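Local coordinates for putative antidote protein of plasmid maintenance system (Nostoc punctiforme, PDB 3CEC) that probably acts as the antidote (antitoxin) of a plasmid maintenance system, binding DNA through a helix-turn-helix domain, at residues 37-43 with 65-70; 57-63 with 77-81. All blocks are in the same frame, centred on the assembly; numbering follows the deposited sequence.

Contact 1: 37-43 with 65-70; sequences FAEILGV and RLGKAL
Leu-41 and Arg-65 mark the backbones' closest approach, CA to CA 5.6 Å, where segments 37-41 and 65-70 of two helices run nearly perpendicular (100°) with their axes 10.3 Å apart. The first helix ends in a Schellman motif: Gly-42 takes a positive phi, Ala-38 O accepts from both Gly-42 N and Val-43 N, and the bond from Gly-42 N to Glu-39 O is weak. Gly-42 probably belongs to the turn of the helix-turn-helix. The extended Arg-65 chain reaches this helix end, and NH1 donates to Leu-41 O (3.0 Å, 164° at the hydrogen), which lies at the guanidinium edge, almost in its plane. Gly-42 O sits over one guanidinium face without bonding, and Val-43 CG1 packs against Arg-65 CD at 3.5 Å. NE forms a salt bridge with Asp-61, so the guanidinium is held from more than one side of its rim and its rotation is restricted. With a leucine in place of Arg-65, Leu-41 O would probably lose this N-H and Asp-61 its charged mate. Beyond the arginine the contact is apolar. Leu-41 CD2 meets Ala-69 CB at 3.6 Å, and Ile-40 CG2 also touches the Ala-69 methyl. Phe-37, its CG anti to the backbone N (chi1 -169°), sends its side chain across that of Leu-66 at about a right angle, CZ lying 3.6 Å from Leu-66 CD2, while Leu-41 CG covers one ring face. Helix 19-30 adds Ile-23 and Leu-27 to Phe-37, helix 45-52 sets Ile-48 against Leu-41 and Val-43, and Trp-77 of helix 74-101 backs Leu-66 and Leu-70.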
loop_
_atom_site.group_PDB
_atom_site.type_symbol
_atom_site.label_atom_id
_atom_site.label_comp_id
_atom_site.label_asym_id
_atom_site.label_seq_id
_atom_site.Cartn_x
_atom_site.Cartn_y
_atom_site.Cartn_z
ATOM N N PHE A 37 10.476 8.336 8.937
ATOM C CA PHE A 37 9.083 8.579 8.539
ATOM C C PHE A 37 8.157 7.910 9.547
ATOM O O PHE A 37 7.103 8.464 9.920
ATOM C CB PHE A 37 8.825 8.006 7.156
ATOM C CG PHE A 37 7.512 8.433 6.560
ATOM C CD1 PHE A 37 7.184 9.770 6.461
ATOM C CD2 PHE A 37 6.694 7.494 5.939
ATOM C CE1 PHE A 37 5.975 10.149 5.895
ATOM C CE2 PHE A 37 5.519 7.893 5.343
ATOM C CZ PHE A 37 5.164 9.171 5.305
ATOM N N ALA A 38 8.581 6.739 10.023
ATOM C CA ALA A 38 7.768 6.012 11.049
ATOM C C ALA A 38 7.648 6.851 12.317
ATOM O O ALA A 38 6.586 6.948 12.943
ATOM C CB ALA A 38 8.380 4.613 11.368
ATOM N N GLU A 39 8.722 7.554 12.626
ATOM C CA GLU A 39 8.752 8.405 13.810
ATOM C C GLU A 39 7.722 9.536 13.653
ATOM O O GLU A 39 6.964 9.885 14.572
ATOM C CB GLU A 39 10.136 8.940 14.013
ATOM C CG GLU A 39 10.296 9.772 15.217
ATOM C CD GLU A 39 11.763 9.911 15.568
ATOM O OE1 GLU A 39 12.509 10.487 14.741
ATOM O OE2 GLU A 39 12.162 9.431 16.656
ATOM N N ILE A 40 7.686 10.121 12.471
ATOM C CA ILE A 40 6.728 11.189 12.163
ATOM C C ILE A 40 5.306 10.698 12.305
ATOM O O ILE A 40 4.445 11.382 12.905
ATOM C CB ILE A 40 7.000 11.745 10.756
ATOM C CG1 ILE A 40 8.279 12.568 10.819
ATOM C CG2 ILE A 40 5.881 12.623 10.264
ATOM C CD1 ILE A 40 8.878 12.816 9.402
ATOM N N LEU A 41 5.044 9.521 11.753
ATOM C CA LEU A 41 3.672 9.002 11.728
ATOM C C LEU A 41 3.228 8.455 13.050
ATOM O O LEU A 41 2.025 8.340 13.260
ATOM C CB LEU A 41 3.548 7.864 10.715
ATOM C CG LEU A 41 3.806 8.253 9.268
ATOM C CD1 LEU A 41 3.726 6.960 8.437
ATOM C CD2 LEU A 41 2.828 9.276 8.740
ATOM N N GLY A 42 4.164 8.053 13.910
ATOM C CA GLY A 42 3.859 7.426 15.200
ATOM C C GLY A 42 3.489 5.965 15.031
ATOM O O GLY A 42 2.590 5.460 15.694
ATOM N N VAL A 43 4.182 5.298 14.101
ATOM C CA VAL A 43 4.096 3.830 13.983
ATOM C C VAL A 43 5.525 3.281 13.952
ATOM O O VAL A 43 6.471 4.033 13.904
ATOM C CB VAL A 43 3.358 3.360 12.730
ATOM C CG1 VAL A 43 1.889 3.910 12.772
ATOM C CG2 VAL A 43 4.060 3.697 11.430
ATOM N N ARG A 65 -2.852 8.803 9.420
ATOM C CA ARG A 65 -1.533 9.330 9.766
ATOM C C ARG A 65 -0.799 9.905 8.538
ATOM O O ARG A 65 -0.236 10.978 8.606
ATOM C CB ARG A 65 -0.693 8.254 10.435
ATOM C CG ARG A 65 -1.241 7.728 11.778
ATOM C CD ARG A 65 -0.417 6.516 12.292
ATOM N NE ARG A 65 -1.115 5.863 13.396
ATOM C CZ ARG A 65 -0.988 6.245 14.648
ATOM N NH1 ARG A 65 -0.104 7.186 14.997
ATOM N NH2 ARG A 65 -1.724 5.648 15.566
ATOM N N LEU A 66 -0.889 9.172 7.437
ATOM C CA LEU A 66 -0.305 9.613 6.168
ATOM C C LEU A 66 -0.910 10.911 5.755
ATOM O O LEU A 66 -0.195 11.868 5.391
ATOM C CB LEU A 66 -0.438 8.553 5.080
ATOM C CG LEU A 66 0.472 7.304 5.271
ATOM C CD1 LEU A 66 -0.067 6.130 4.392
ATOM C CD2 LEU A 66 1.915 7.615 4.958
ATOM N N GLY A 67 -2.205 10.968 5.856
ATOM C CA GLY A 67 -3.003 12.118 5.435
ATOM C C GLY A 67 -2.553 13.350 6.224
ATOM O O GLY A 67 -2.394 14.456 5.653
ATOM N N LYS A 68 -2.389 13.196 7.536
ATOM C CA LYS A 68 -2.004 14.344 8.399
ATOM C C LYS A 68 -0.569 14.735 8.159
ATOM O O LYS A 68 -0.229 15.955 8.024
ATOM C CB LYS A 68 -2.251 14.033 9.852
ATOM C CG LYS A 68 -3.728 13.959 10.210
ATOM C CD LYS A 68 -3.867 13.975 11.704
ATOM C CE LYS A 68 -5.309 13.767 12.155
ATOM N NZ LYS A 68 -6.260 14.849 11.720
ATOM N N ALA A 69 0.324 13.761 8.116
ATOM C CA ALA A 69 1.761 14.045 7.988
ATOM C C ALA A 69 2.097 14.700 6.673
ATOM O O ALA A 69 2.977 15.564 6.623
ATOM C CB ALA A 69 2.617 12.796 8.206
ATOM N N LEU A 70 1.439 14.248 5.612
ATOM C CA LEU A 70 1.739 14.704 4.237
ATOM C C LEU A 70 0.847 15.826 3.775
ATOM O O LEU A 70 1.152 16.565 2.845
ATOM C CB LEU A 70 1.607 13.511 3.264
ATOM C CG LEU A 70 2.613 12.376 3.575
ATOM C CD1 LEU A 70 2.277 11.228 2.619
ATOM C CD2 LEU A 70 4.063 12.789 3.390
#

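Contact 2: 57-63 with 77-81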
loop_
_atom_site.group_PDB
_atom_site.type_symbol
_atom_site.label_atom_id
_atom_site.label_comp_id
_atom_site.label_asym_id
_atom_site.label_seq_id
_atom_site.Cartn_x
_atom_site.Cartn_y
_atom_site.Cartn_z
ATOM N N SER A 57 -1.174 -4.121 4.274
ATOM C CA SER A 57 -2.104 -3.145 3.708
ATOM C C SER A 57 -2.168 -1.885 4.541
ATOM O O SER A 57 -2.022 -1.919 5.782
ATOM C CB SER A 57 -3.524 -3.713 3.641
ATOM O OG SER A 57 -3.516 -4.810 2.772
ATOM N N ILE A 58 -2.519 -0.805 3.858
ATOM C CA ILE A 58 -2.887 0.454 4.548
ATOM C C ILE A 58 -4.176 0.232 5.337
ATOM O O ILE A 58 -5.211 -0.127 4.764
ATOM C CB ILE A 58 -3.210 1.594 3.494
ATOM C CG1 ILE A 58 -1.991 1.941 2.618
ATOM C CG2 ILE A 58 -3.787 2.837 4.175
ATOM C CD1 ILE A 58 -0.903 2.482 3.339
ATOM N N THR A 59 -4.120 0.476 6.636
ATOM C CA THR A 59 -5.313 0.508 7.434
ATOM C C THR A 59 -5.887 1.950 7.482
ATOM O O THR A 59 -5.237 2.912 7.082
ATOM C CB THR A 59 -4.972 0.130 8.888
ATOM O OG1 THR A 59 -3.989 1.043 9.359
ATOM C CG2 THR A 59 -4.484 -1.345 8.996
ATOM N N VAL A 60 -7.113 2.118 7.998
ATOM C CA VAL A 60 -7.652 3.461 8.137
ATOM C C VAL A 60 -6.736 4.284 9.013
ATOM O O VAL A 60 -6.388 5.422 8.715
ATOM C CB VAL A 60 -9.089 3.494 8.681
ATOM C CG1 VAL A 60 -9.593 4.927 8.890
ATOM C CG2 VAL A 60 -9.995 2.633 7.715
ATOM N N ASP A 61 -6.273 3.677 10.108
ATOM C CA ASP A 61 -5.319 4.367 11.016
ATOM C C ASP A 61 -4.057 4.883 10.261
ATOM O O ASP A 61 -3.624 6.044 10.400
ATOM C CB ASP A 61 -4.923 3.439 12.215
ATOM C CG ASP A 61 -3.768 4.008 13.025
ATOM O OD1 ASP A 61 -2.619 3.738 12.670
ATOM O OD2 ASP A 61 -4.078 4.699 14.041
ATOM N N ILE A 62 -3.450 4.011 9.446
ATOM C CA ILE A 62 -2.257 4.409 8.675
ATOM C C ILE A 62 -2.581 5.476 7.657
ATOM O O ILE A 62 -1.825 6.472 7.519
ATOM C CB ILE A 62 -1.568 3.218 8.010
ATOM C CG1 ILE A 62 -0.953 2.328 9.091
ATOM C CG2 ILE A 62 -0.526 3.715 6.988
ATOM C CD1 ILE A 62 -0.537 0.910 8.530
ATOM N N ALA A 63 -3.737 5.355 7.021
ATOM C CA ALA A 63 -4.206 6.392 6.042
ATOM C C ALA A 63 -4.402 7.743 6.713
ATOM O O ALA A 63 -3.960 8.762 6.184
ATOM C CB ALA A 63 -5.457 5.948 5.318
ATOM N N TRP A 77 -4.967 7.579 0.038
ATOM C CA TRP A 77 -4.243 6.379 0.492
ATOM C C TRP A 77 -5.153 5.124 0.495
ATOM O O TRP A 77 -4.711 4.029 0.128
ATOM C CB TRP A 77 -3.607 6.625 1.881
ATOM C CG TRP A 77 -2.590 7.669 1.751
ATOM C CD1 TRP A 77 -2.694 9.011 2.090
ATOM C CD2 TRP A 77 -1.311 7.537 1.094
ATOM N NE1 TRP A 77 -1.559 9.687 1.735
ATOM C CE2 TRP A 77 -0.691 8.822 1.121
ATOM C CE3 TRP A 77 -0.644 6.474 0.492
ATOM C CZ2 TRP A 77 0.546 9.037 0.561
ATOM C CZ3 TRP A 77 0.585 6.683 -0.019
ATOM C CH2 TRP A 77 1.163 7.954 0.004
ATOM N N LEU A 78 -6.374 5.314 1.023
ATOM C CA LEU A 78 -7.367 4.246 1.037
ATOM C C LEU A 78 -7.741 3.865 -0.391
ATOM O O LEU A 78 -7.926 2.691 -0.674
ATOM C CB LEU A 78 -8.557 4.648 1.874
ATOM C CG LEU A 78 -8.248 4.786 3.381
ATOM C CD1 LEU A 78 -9.464 5.482 4.057
ATOM C CD2 LEU A 78 -7.962 3.428 4.036
ATOM N N ASN A 79 -7.813 4.864 -1.263
ATOM C CA ASN A 79 -8.171 4.603 -2.691
ATOM C C ASN A 79 -7.084 3.768 -3.325
ATOM O O ASN A 79 -7.356 2.803 -4.044
ATOM C CB ASN A 79 -8.434 5.884 -3.443
ATOM C CG ASN A 79 -9.781 6.540 -3.065
ATOM O OD1 ASN A 79 -10.649 5.898 -2.467
ATOM N ND2 ASN A 79 -9.961 7.835 -3.429
ATOM N N LEU A 80 -5.838 4.133 -3.078
ATOM C CA LEU A 80 -4.675 3.338 -3.545
ATOM C C LEU A 80 -4.793 1.874 -3.104
ATOM O O LEU A 80 -4.707 0.958 -3.904
ATOM C CB LEU A 80 -3.311 3.917 -3.151
ATOM C CG LEU A 80 -2.916 5.172 -3.843
ATOM C CD1 LEU A 80 -1.665 5.714 -3.167
ATOM C CD2 LEU A 80 -2.671 4.929 -5.370
ATOM N N GLN A 81 -5.082 1.675 -1.843
ATOM C CA GLN A 81 -5.142 0.355 -1.275
ATOM C C GLN A 81 -6.354 -0.395 -1.863
ATOM O O GLN A 81 -6.235 -1.570 -2.151
ATOM C CB GLN A 81 -5.247 0.396 0.259
ATOM C CG GLN A 81 -5.207 -0.989 0.847
ATOM C CD GLN A 81 -3.868 -1.641 0.648
ATOM O OE1 GLN A 81 -2.824 -1.115 1.056
ATOM N NE2 GLN A 81 -3.867 -2.803 -0.013
#
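Gln-81 turns one face of its side-chain amide to Ser-57 and Ile-58: Ser-57 CB lies over that face, 3.7 Å from CD, and Ile-58 N approaches OE1 from the same side. In this helix-turn-helix domain the amide ties the loop leading into helix 60-70 to the long helix 74-101. The bond from Ile-58 N to OE1 is short and straight (2.8 Å, 169° at the hydrogen), yet its donor stands well above the carbonyl plane. A bend at chi2 (67°) folds the glutamine back to present OE1 there, while NE2 is held by Asp-85. The other flat group, the Trp-77 indole, is turned from segment 57-63 and packs on Leu-66 and Leu-70, with NE1 bonded to Asn-72; it is Trp-77 CB that touches Ala-63 CB, at 4.0 Å. Leu-78 carries much of the apolar packing. Its CG sits 3.6 Å from Ala-63 CB, and CD2 reaches on to Val-60 and, at 4.2 Å, to Ile-58 CG2. Ile-58 also meets Pro-19 and Val-51, so it fills the junction of several helices. At the start of helix 60-70, Thr-59 is the N-cap, its OG1 accepting from Ile-62 N at 3.0 Å.

Both contacts use helix 60-70: contact 2 joins its beginning, with the loop before it, to helix 74-101, and contact 1 joins its later turns to the end of helix 34-41. Contact 2 lies nearer the centre of the chain (about 7 Å between centres, against about 14 Å for contact 1); both are partly buried. Each has a single hydrogen bond across its segments, between a side chain and the backbone, but the roles are reversed: a partly exposed arginine donates to a helix end in contact 1, and a buried glutamine accepts from a loop in contact 2. They meet through apolar packing: Leu-70 CD1 lies 3.5 Å from Trp-77 CZ2 and Leu-66 touches both Trp-77 and Ile-58.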